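Hypothetical protein (Fusobacterium nucleatum subsp. nucleatum, PDB 2GSL) may be a ribonuclease of the MrnC family involved in RNA processing, an all-helical protein that binds magnesium and forms a two-subunit assembly. Local coordinates at residues A[28-33]-A[123-128]; A[70-75]-A[106-111]. One frame throughout, in Å; residues are numbered along the deposited sequence.

Contact 1: A[28-33]-A[123-128]; sequences LEIRKY and NIVIKG
Ile-126 lies over one face of the Tyr-33 ring, its CG2 almost on the ring normal through the centre and 3.5 Å from the centroid, a CH-pi contact whose exact fit is less certain because Ile-126 is poorly ordered. The CB of Ile-126 sits nearer the hydroxyl end, above CZ, and its CG1 branch runs past the CE2 side, so that the branched part of the side chain covers the ring from centre to hydroxyl. Tyr-33 reaches across with CG anti to its backbone N (chi1 169°), which carries the ring out from helix 15-34 to the end of helix 115-127. Just past the end of helix 15-34, Phe-37 meets the same ring edge-to-face. One turn before Tyr-33, Ile-30 meets Val-125, the neighbour of Ile-126, at about a right angle, its CD1 end touching CG1 of Val-125 at 3.9 Å. Both are buried: Val-48 of helix 41-52 packs on Ile-30, while Tyr-56 and Ile-60 of helix 54-64 pack on Val-125. The contact thus joins helix 115-127 to helix 15-34. Between the segments the adhesion is wholly apolar and dispersive, without polar bonds to fix direction.

Contact 2: A[70-75]-A[106-111]; sequences EEFKVI and IGAMYL
Met-109, a selenomethionine, and Ala-108 face Phe-72 and Ile-75 where helix 70-80 passes helix 93-111. The methionine is the long bump: with CG anti to the carbonyl carbon (chi1 -61°) and an extended chain beyond it, it runs across one face of the Phe-72 ring. CE lies over that face, displaced toward the rim and 4.1 Å from the centroid, close enough for a CH-pi contact. The selenium stands farther off, above the same face at 5.0 Å from the centroid, as a Met-aromatic contact. Nearer the backbone, CG of Met-109 comes to 3.5 Å from CE2 of Phe-72, so CG and CE touch the same face, CG at the CE2/CZ rim, and the selenium between them bows away from it. The segments run closer to antiparallel than to parallel, at 138°, with axes 10.4 Å apart at closest approach, a packing of two helices within the all-helical ribonuclease III domain, away from the metal site. The small Ala-108 leaves a shallow place in the surface of helix 93-111, and two larger groups close on it. CD1 of Ile-75 meets CB of Ala-108 at 3.6 Å, and Phe-72 presents its ring edge to the same methyl, with CE2 more loosely placed at 4.5 Å from it. Met-109 also packs on Glu-117, Ile-118 and Ile-121 of helix 115-127, while Lys-114 lies against Phe-72 and Leu-18 of helix 15-34 against Ile-75.

Contact 2 is the more deeply buried: all four of its touching residues are enclosed, whereas in contact 1 only Ile-30 and Val-125 are, the tyrosine and its isoleucine partner being partly exposed. The two share no helix, but helix 93-111 of contact 2 leads directly into helix 115-127 of contact 1, and contact 2 is nested in the chain loop that contact 1 closes. Contact 1 lies nearer the magnesium ion, about 10 Å from the Ile-30 side chain. Each places an aliphatic group over an aromatic face, a branched isoleucine in one and an extended selenomethionine in the other. The second subunit touches both neighbourhoods, through Lys-32 and Tyr-110, which hydrogen-bond to each other between chains.

Contact 1: A[28-33]-A[123-128]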
loop_
_atom_site.group_PDB
_atom_site.type_symbol
_atom_site.label_atom_id
_atom_site.label_comp_id
_atom_site.label_asym_id
_atom_site.label_seq_id
_atom_site.Cartn_x
_atom_site.Cartn_y
_atom_site.Cartn_z
ATOM N N LEU A 28 2.516 3.065 0.323
ATOM C CA LEU A 28 2.805 2.928 1.757
ATOM C C LEU A 28 4.031 3.702 2.209
ATOM O O LEU A 28 3.949 4.508 3.127
ATOM C CB LEU A 28 2.985 1.453 2.127
ATOM C CG LEU A 28 3.199 1.173 3.604
ATOM C CD1 LEU A 28 2.118 1.885 4.416
ATOM C CD2 LEU A 28 3.153 -0.308 3.838
ATOM N N GLU A 29 5.164 3.446 1.571
ATOM C CA GLU A 29 6.384 4.134 1.924
ATOM C C GLU A 29 6.237 5.648 1.771
ATOM O O GLU A 29 6.645 6.397 2.659
ATOM C CB GLU A 29 7.539 3.615 1.076
ATOM C CG GLU A 29 7.972 2.216 1.468
ATOM C CD GLU A 29 8.183 2.074 2.976
ATOM O OE1 GLU A 29 7.434 1.295 3.622
ATOM O OE2 GLU A 29 9.094 2.750 3.504
ATOM N N ILE A 30 5.638 6.106 0.667
ATOM C CA ILE A 30 5.465 7.548 0.449
ATOM C C ILE A 30 4.544 8.169 1.499
ATOM O O ILE A 30 4.864 9.209 2.071
ATOM C CB ILE A 30 4.922 7.863 -0.981
ATOM C CG1 ILE A 30 5.971 7.478 -2.024
ATOM C CG2 ILE A 30 4.621 9.341 -1.127
ATOM C CD1 ILE A 30 7.346 8.061 -1.765
ATOM N N ARG A 31 3.410 7.539 1.778
ATOM C CA ARG A 31 2.530 8.118 2.774
ATOM C C ARG A 31 3.224 8.163 4.128
ATOM O O ARG A 31 3.098 9.148 4.868
ATOM C CB ARG A 31 1.245 7.326 2.871
ATOM C CG ARG A 31 0.484 7.314 1.576
ATOM C CD ARG A 31 -0.876 6.766 1.834
ATOM N NE ARG A 31 -1.693 6.704 0.640
ATOM C CZ ARG A 31 -2.938 6.236 0.630
ATOM N NH1 ARG A 31 -3.484 5.800 1.763
ATOM N NH2 ARG A 31 -3.637 6.187 -0.504
ATOM N N LYS A 32 3.979 7.111 4.447
ATOM C CA LYS A 32 4.697 7.055 5.717
ATOM C C LYS A 32 5.588 8.268 5.950
ATOM O O LYS A 32 5.487 8.935 6.980
ATOM C CB LYS A 32 5.574 5.812 5.799
ATOM C CG LYS A 32 4.841 4.535 6.067
ATOM C CD LYS A 32 5.753 3.559 6.798
ATOM C CE LYS A 32 7.016 3.275 6.000
ATOM N NZ LYS A 32 7.875 2.215 6.608
ATOM N N TYR A 33 6.480 8.528 4.995
ATOM C CA TYR A 33 7.407 9.649 5.086
ATOM C C TYR A 33 6.701 10.991 5.196
ATOM O O TYR A 33 7.153 11.865 5.915
ATOM C CB TYR A 33 8.337 9.676 3.863
ATOM C CG TYR A 33 9.159 10.956 3.720
ATOM C CD1 TYR A 33 8.821 11.926 2.766
ATOM C CD2 TYR A 33 10.293 11.178 4.512
ATOM C CE1 TYR A 33 9.596 13.083 2.595
ATOM C CE2 TYR A 33 11.075 12.333 4.354
ATOM C CZ TYR A 33 10.720 13.277 3.391
ATOM O OH TYR A 33 11.487 14.409 3.209
ATOM N N ASN A 123 15.068 6.307 -0.086
ATOM C CA ASN A 123 15.921 7.367 0.429
ATOM C C ASN A 123 16.345 8.343 -0.661
ATOM O O ASN A 123 16.683 9.492 -0.371
ATOM C CB ASN A 123 17.165 6.795 1.109
ATOM C CG ASN A 123 16.913 6.405 2.556
ATOM O OD1 ASN A 123 17.802 5.883 3.231
ATOM N ND2 ASN A 123 15.699 6.659 3.041
ATOM N N ILE A 124 16.338 7.903 -1.914
ATOM C CA ILE A 124 16.723 8.805 -2.991
ATOM C C ILE A 124 15.488 9.580 -3.451
ATOM O O ILE A 124 15.578 10.493 -4.269
ATOM C CB ILE A 124 17.382 8.037 -4.181
ATOM C CG1 ILE A 124 16.326 7.429 -5.093
ATOM C CG2 ILE A 124 18.312 6.960 -3.647
ATOM C CD1 ILE A 124 15.901 8.347 -6.211
ATOM N N VAL A 125 14.334 9.217 -2.903
ATOM C CA VAL A 125 13.090 9.890 -3.246
ATOM C C VAL A 125 12.926 11.125 -2.366
ATOM O O VAL A 125 12.421 12.150 -2.818
ATOM C CB VAL A 125 11.863 8.959 -3.052
ATOM C CG1 VAL A 125 10.572 9.735 -3.267
ATOM C CG2 VAL A 125 11.940 7.798 -4.024
ATOM N N ILE A 126 13.361 11.033 -1.111
ATOM C CA ILE A 126 13.236 12.169 -0.211
ATOM C C ILE A 126 14.541 12.944 -0.088
ATOM O O ILE A 126 14.536 14.094 0.350
ATOM C CB ILE A 126 12.776 11.741 1.200
ATOM C CG1 ILE A 126 13.981 11.422 2.082
ATOM C CG2 ILE A 126 11.878 10.523 1.105
ATOM C CD1 ILE A 126 14.776 10.232 1.623
ATOM N N LYS A 127 15.659 12.323 -0.462
ATOM C CA LYS A 127 16.944 13.012 -0.392
ATOM C C LYS A 127 16.925 14.070 -1.475
ATOM O O LYS A 127 17.462 15.160 -1.302
ATOM C CB LYS A 127 18.117 12.052 -0.632
ATOM C CG LYS A 127 18.663 12.019 -2.066
ATOM C CD LYS A 127 20.055 11.364 -2.099
ATOM C CE LYS A 127 20.693 11.359 -3.496
ATOM N NZ LYS A 127 19.991 10.492 -4.491
ATOM N N GLY A 128 16.300 13.733 -2.596
ATOM C CA GLY A 128 16.205 14.671 -3.695
ATOM C C GLY A 128 15.028 15.592 -3.452
ATOM O O GLY A 128 14.635 16.363 -4.328
#

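Contact 2: A[70-75]-A[106-111]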
loop_
_atom_site.group_PDB
_atom_site.type_symbol
_atom_site.label_atom_id
_atom_site.label_comp_id
_atom_site.label_asym_id
_atom_site.label_seq_id
_atom_site.Cartn_x
_atom_site.Cartn_y
_atom_site.Cartn_z
ATOM N N GLU A 70 21.906 -7.455 -11.134
ATOM C CA GLU A 70 21.488 -8.118 -12.366
ATOM C C GLU A 70 20.051 -8.637 -12.320
ATOM O O GLU A 70 19.240 -8.340 -13.205
ATOM C CB GLU A 70 22.436 -9.285 -12.668
ATOM C CG GLU A 70 23.595 -8.928 -13.580
ATOM C CD GLU A 70 23.136 -8.646 -15.001
ATOM O OE1 GLU A 70 23.981 -8.246 -15.838
ATOM O OE2 GLU A 70 21.927 -8.828 -15.281
ATOM N N GLU A 71 19.753 -9.423 -11.289
ATOM C CA GLU A 71 18.427 -10.015 -11.105
ATOM C C GLU A 71 17.283 -9.010 -11.267
ATOM O O GLU A 71 16.222 -9.337 -11.810
ATOM C CB GLU A 71 18.355 -10.673 -9.722
ATOM C CG GLU A 71 16.959 -11.052 -9.248
ATOM C CD GLU A 71 16.978 -11.713 -7.876
ATOM O OE1 GLU A 71 17.650 -11.183 -6.953
ATOM O OE2 GLU A 71 16.310 -12.763 -7.719
ATOM N N PHE A 72 17.509 -7.789 -10.799
ATOM C CA PHE A 72 16.508 -6.741 -10.873
ATOM C C PHE A 72 16.467 -6.079 -12.232
ATOM O O PHE A 72 15.394 -5.773 -12.751
ATOM C CB PHE A 72 16.777 -5.709 -9.784
ATOM C CG PHE A 72 16.639 -6.261 -8.407
ATOM C CD1 PHE A 72 17.687 -6.188 -7.502
ATOM C CD2 PHE A 72 15.469 -6.910 -8.030
ATOM C CE1 PHE A 72 17.568 -6.766 -6.238
ATOM C CE2 PHE A 72 15.339 -7.489 -6.777
ATOM C CZ PHE A 72 16.384 -7.420 -5.879
ATOM N N LYS A 73 17.640 -5.849 -12.807
ATOM C CA LYS A 73 17.722 -5.226 -14.116
ATOM C C LYS A 73 16.862 -6.007 -15.117
ATOM O O LYS A 73 16.200 -5.416 -15.976
ATOM C CB LYS A 73 19.176 -5.189 -14.594
ATOM C CG LYS A 73 20.116 -4.346 -13.744
ATOM C CD LYS A 73 21.451 -4.154 -14.456
ATOM C CE LYS A 73 22.209 -2.943 -13.916
ATOM N NZ LYS A 73 23.436 -2.620 -14.726
ATOM N N VAL A 74 16.876 -7.337 -14.987
ATOM C CA VAL A 74 16.106 -8.237 -15.848
ATOM C C VAL A 74 14.611 -7.961 -15.680
ATOM O O VAL A 74 13.897 -7.697 -16.657
ATOM C CB VAL A 74 16.398 -9.742 -15.497
ATOM C CG1 VAL A 74 15.571 -10.678 -16.381
ATOM C CG2 VAL A 74 17.880 -10.050 -15.686
ATOM N N ILE A 75 14.150 -8.028 -14.432
ATOM C CA ILE A 75 12.750 -7.787 -14.105
ATOM C C ILE A 75 12.316 -6.434 -14.648
ATOM O O ILE A 75 11.269 -6.312 -15.292
ATOM C CB ILE A 75 12.532 -7.820 -12.587
ATOM C CG1 ILE A 75 12.882 -9.209 -12.065
ATOM C CG2 ILE A 75 11.093 -7.452 -12.250
ATOM C CD1 ILE A 75 12.676 -9.372 -10.593
ATOM N N ILE A 106 10.318 -2.945 -7.306
ATOM C CA ILE A 106 9.974 -2.744 -5.907
ATOM C C ILE A 106 9.186 -3.966 -5.436
ATOM O O ILE A 106 9.459 -4.522 -4.374
ATOM C CB ILE A 106 9.105 -1.434 -5.677
ATOM C CG1 ILE A 106 9.918 -0.176 -5.982
ATOM C CG2 ILE A 106 8.676 -1.322 -4.212
ATOM C CD1 ILE A 106 11.009 0.110 -4.951
ATOM N N GLY A 107 8.208 -4.387 -6.227
ATOM C CA GLY A 107 7.410 -5.538 -5.852
ATOM C C GLY A 107 8.261 -6.776 -5.648
ATOM O O GLY A 107 8.035 -7.550 -4.712
ATOM N N ALA A 108 9.252 -6.958 -6.515
ATOM C CA ALA A 108 10.131 -8.117 -6.441
ATOM C C ALA A 108 11.014 -8.100 -5.192
ATOM O O ALA A 108 11.093 -9.086 -4.470
ATOM C CB ALA A 108 10.991 -8.186 -7.692
HETATM N N MSE A 109 11.674 -6.975 -4.942
HETATM C CA MSE A 109 12.549 -6.853 -3.792
HETATM C C MSE A 109 11.806 -7.263 -2.526
HETATM O O MSE A 109 12.334 -7.991 -1.680
HETATM C CB MSE A 109 13.055 -5.417 -3.677
HETATM C CG MSE A 109 13.875 -4.942 -4.881
HETATM SE SE MSE A 109 14.395 -3.065 -4.725
HETATM C CE MSE A 109 15.767 -2.986 -6.092
ATOM N N TYR A 110 10.565 -6.819 -2.403
ATOM C CA TYR A 110 9.772 -7.154 -1.237
ATOM C C TYR A 110 9.651 -8.681 -1.102
ATOM O O TYR A 110 10.099 -9.261 -0.113
ATOM C CB TYR A 110 8.402 -6.517 -1.379
ATOM C CG TYR A 110 7.593 -6.528 -0.123
ATOM C CD1 TYR A 110 7.704 -5.513 0.808
ATOM C CD2 TYR A 110 6.674 -7.536 0.108
ATOM C CE1 TYR A 110 6.906 -5.499 1.935
ATOM C CE2 TYR A 110 5.877 -7.537 1.222
ATOM C CZ TYR A 110 5.989 -6.518 2.131
ATOM O OH TYR A 110 5.143 -6.513 3.214
ATOM N N LEU A 111 9.051 -9.326 -2.100
ATOM C CA LEU A 111 8.891 -10.779 -2.096
ATOM C C LEU A 111 10.197 -11.529 -1.795
ATOM O O LEU A 111 10.171 -12.669 -1.331
ATOM C CB LEU A 111 8.321 -11.246 -3.437
ATOM C CG LEU A 111 6.838 -10.965 -3.603
ATOM C CD1 LEU A 111 6.367 -11.369 -4.988
ATOM C CD2 LEU A 111 6.081 -11.725 -2.555
#